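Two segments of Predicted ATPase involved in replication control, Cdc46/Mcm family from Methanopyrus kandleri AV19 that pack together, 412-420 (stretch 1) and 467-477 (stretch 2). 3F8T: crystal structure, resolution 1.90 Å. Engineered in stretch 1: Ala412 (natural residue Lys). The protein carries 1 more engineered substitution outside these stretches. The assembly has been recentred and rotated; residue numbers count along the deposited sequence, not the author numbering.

Stretch 1 (412-420) APELTEEAR
Stretch 2, residues 467-477: LSDDVEPEDVD

Val471 is the apolar centre of this contact and has the largest area covered by the other stretch. Its chi1 is t (-173°). Val471 CG2 lies 3.8 Å from Pro413 CB, and Val471 CG1 lies 3.9 Å from Leu415 CD2. Leu415 is m, t, and its side chain shares a sheet face with Val471. Ala419 continues the apolar patch: its CB is 4.2 Å from Pro473 CD and 4.1 Å from Val476 CG2 (Val476 chi1 t). Ala419 CB also lies 3.0 Å from Val471 O, a close approach of the side chain to the strand backbone.

Two short strands, 414-415 and 470-471, run parallel. Glu414 pairs with Asp470 (CA to CA 5.4 Å) and Leu415 with Val471 (CA to CA 4.6 Å). Phi/psi values are -130/146 for Glu414, -54/130 for Leu415, -111/116 for Asp470 and -79/123 for Val471. Three backbone hydrogen bonds fix the register. Glu414 N donates to Asp469 O at 3.0 Å, Val471 N to Glu414 O at 2.9 Å, and Thr416 N to Val471 O at 3.1 Å, almost linear at 178°. Pro413 has no amide proton, but its CA makes a CH contact with Asp469 O at 3.2 Å.

Each strand leads into a helix, 417-420 and 473-477. Thr416 (chi1 p) is the first N-cap; its OG1 accepts from Ala419 N at 3.2 Å. Glu472 is at the second N-cap position, and its N donates to Asp475 OD2 at 2.8 Å.

Glu414 and Asp470 (both chi1 m) share the other sheet face. Waters bridge the polar edge. The O of water 2 is 2.8 Å from Glu414 O and 3.0 Å from Asp470 OD1, and donates to both. The O of water 3 is 2.7 Å from Thr416 OG1 and 2.5 Å from Glu472 OE1. The O of water 1 is 2.9 Å from the N of engineered Ala412 and 2.7 Å from Asp469 OD1.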

# COMPACT_ATOMS: atom_id res chain seq x y z
N ALA A 412 -0.49 6.90 13.87
CA ALA A 412 -1.17 6.45 15.08
C ALA A 412 -1.61 7.55 16.04
O ALA A 412 -1.12 7.61 17.17
CB ALA A 412 -0.27 5.41 15.81
N PRO A 413 -2.54 8.44 15.60
CA PRO A 413 -3.00 9.44 16.55
C PRO A 413 -3.83 8.78 17.64
O PRO A 413 -4.42 7.73 17.41
CB PRO A 413 -3.90 10.37 15.73
CG PRO A 413 -3.89 9.86 14.35
CD PRO A 413 -3.26 8.51 14.31
N GLU A 414 -3.87 9.42 18.82
CA GLU A 414 -4.56 8.86 19.99
C GLU A 414 -5.49 9.89 20.60
O GLU A 414 -5.21 11.09 20.60
CB GLU A 414 -3.53 8.36 21.04
CG GLU A 414 -2.55 7.26 20.56
CD GLU A 414 -3.20 5.88 20.33
OE1 GLU A 414 -4.38 5.68 20.69
OE2 GLU A 414 -2.50 4.99 19.79
N LEU A 415 -6.61 9.41 21.13
CA LEU A 415 -7.53 10.27 21.87
C LEU A 415 -6.86 11.02 23.01
O LEU A 415 -6.16 10.41 23.82
CB LEU A 415 -8.63 9.40 22.50
CG LEU A 415 -9.53 8.60 21.57
CD1 LEU A 415 -10.39 7.60 22.40
CD2 LEU A 415 -10.38 9.59 20.78
N THR A 416 -7.09 12.33 23.06
CA THR A 416 -6.86 13.09 24.29
C THR A 416 -7.95 12.72 25.28
O THR A 416 -8.99 12.15 24.92
CB THR A 416 -6.88 14.63 24.09
OG1 THR A 416 -8.21 15.08 23.78
CG2 THR A 416 -5.90 15.08 23.02
N GLU A 417 -7.70 13.05 26.55
CA GLU A 417 -8.65 12.79 27.61
C GLU A 417 -10.02 13.38 27.27
O GLU A 417 -11.03 12.67 27.34
CB GLU A 417 -8.12 13.35 28.94
CG GLU A 417 -8.51 12.53 30.12
CD GLU A 417 -10.00 12.44 30.28
OE1 GLU A 417 -10.64 13.52 30.25
OE2 GLU A 417 -10.53 11.32 30.40
N GLU A 418 -10.06 14.65 26.88
CA GLU A 418 -11.32 15.30 26.53
C GLU A 418 -12.01 14.73 25.28
O GLU A 418 -13.24 14.75 25.19
CB GLU A 418 -11.16 16.82 26.43
CG GLU A 418 -10.88 17.50 27.79
CD GLU A 418 -11.85 17.07 28.91
OE1 GLU A 418 -13.02 17.51 28.90
OE2 GLU A 418 -11.42 16.29 29.80
N ALA A 419 -11.21 14.23 24.33
CA ALA A 419 -11.75 13.55 23.15
C ALA A 419 -12.39 12.22 23.53
O ALA A 419 -13.44 11.84 22.99
CB ALA A 419 -10.66 13.31 22.11
N ARG A 420 -11.74 11.50 24.44
CA ARG A 420 -12.28 10.23 24.93
C ARG A 420 -13.61 10.47 25.63
O ARG A 420 -14.57 9.72 25.42
CB ARG A 420 -11.30 9.53 25.87
CG ARG A 420 -11.85 8.23 26.42
CD ARG A 420 -10.83 7.47 27.23
NE ARG A 420 -10.51 8.09 28.51
CZ ARG A 420 -11.37 8.29 29.51
NH1 ARG A 420 -12.65 7.96 29.39
NH2 ARG A 420 -10.94 8.84 30.64
N LEU A 467 -2.69 16.80 10.20
CA LEU A 467 -1.29 16.46 10.50
C LEU A 467 -1.05 16.40 12.01
O LEU A 467 -0.04 16.90 12.51
CB LEU A 467 -0.32 17.45 9.82
CG LEU A 467 -0.40 17.62 8.30
CD1 LEU A 467 0.62 18.67 7.85
CD2 LEU A 467 -0.13 16.29 7.58
N SER A 468 -1.97 15.78 12.73
CA SER A 468 -1.85 15.71 14.18
C SER A 468 -1.79 14.28 14.74
O SER A 468 -2.36 13.34 14.17
CB SER A 468 -2.98 16.51 14.83
OG SER A 468 -3.01 16.27 16.22
N ASP A 469 -1.09 14.15 15.86
CA ASP A 469 -1.07 12.89 16.59
C ASP A 469 -2.07 12.86 17.74
O ASP A 469 -2.19 11.85 18.43
CB ASP A 469 0.34 12.60 17.11
CG ASP A 469 1.31 12.32 15.99
OD1 ASP A 469 0.94 11.64 15.00
OD2 ASP A 469 2.47 12.78 16.11
N ASP A 470 -2.77 13.97 17.95
CA ASP A 470 -3.76 14.08 19.00
C ASP A 470 -5.18 14.16 18.42
O ASP A 470 -5.51 15.10 17.69
CB ASP A 470 -3.47 15.30 19.87
CG ASP A 470 -2.11 15.20 20.56
OD1 ASP A 470 -1.71 14.10 20.95
OD2 ASP A 470 -1.44 16.24 20.67
N VAL A 471 -5.99 13.16 18.72
CA VAL A 471 -7.42 13.23 18.37
C VAL A 471 -8.12 14.12 19.39
O VAL A 471 -8.07 13.84 20.59
CB VAL A 471 -8.07 11.83 18.34
CG1 VAL A 471 -9.49 11.92 17.80
CG2 VAL A 471 -7.21 10.87 17.51
N GLU A 472 -8.78 15.17 18.91
CA GLU A 472 -9.40 16.19 19.77
C GLU A 472 -10.93 16.10 19.70
O GLU A 472 -11.46 15.46 18.79
CB GLU A 472 -8.95 17.59 19.33
CG GLU A 472 -7.44 17.74 19.18
CD GLU A 472 -6.76 18.23 20.44
OE1 GLU A 472 -7.39 18.19 21.52
OE2 GLU A 472 -5.58 18.67 20.35
N PRO A 473 -11.65 16.74 20.66
CA PRO A 473 -13.13 16.72 20.60
C PRO A 473 -13.72 17.14 19.25
O PRO A 473 -14.75 16.58 18.80
CB PRO A 473 -13.53 17.70 21.71
CG PRO A 473 -12.45 17.54 22.73
CD PRO A 473 -11.18 17.45 21.87
N GLU A 474 -13.08 18.11 18.61
CA GLU A 474 -13.49 18.57 17.29
C GLU A 474 -13.47 17.45 16.23
O GLU A 474 -14.35 17.41 15.35
CB GLU A 474 -12.60 19.74 16.88
CG GLU A 474 -12.89 21.05 17.64
CD GLU A 474 -12.61 20.99 19.15
OE1 GLU A 474 -11.64 20.30 19.57
OE2 GLU A 474 -13.37 21.65 19.90
N ASP A 475 -12.48 16.56 16.32
CA ASP A 475 -12.37 15.39 15.41
C ASP A 475 -13.49 14.39 15.70
O ASP A 475 -14.00 13.74 14.78
CB ASP A 475 -11.02 14.67 15.54
CG ASP A 475 -9.82 15.60 15.32
OD1 ASP A 475 -9.84 16.42 14.38
OD2 ASP A 475 -8.84 15.50 16.09
N VAL A 476 -13.82 14.23 16.98
CA VAL A 476 -14.88 13.32 17.40
C VAL A 476 -16.22 13.82 16.87
O VAL A 476 -17.02 13.03 16.37
CB VAL A 476 -14.92 13.12 18.93
CG1 VAL A 476 -16.16 12.30 19.32
CG2 VAL A 476 -13.64 12.39 19.40
N ASP A 477 -16.43 15.13 16.96
CA ASP A 477 -17.67 15.76 16.53
C ASP A 477 -17.92 15.56 15.04
O ASP A 477 -19.05 15.28 14.61
CB ASP A 477 -17.64 17.26 16.86
CG ASP A 477 -17.88 17.52 18.34
OD1 ASP A 477 -18.16 16.57 19.10
OD2 ASP A 477 -17.80 18.70 18.74
O HOH W 1 1.22 8.98 14.87
O HOH W 2 -3.37 12.09 22.40
O HOH W 3 -8.18 17.80 23.85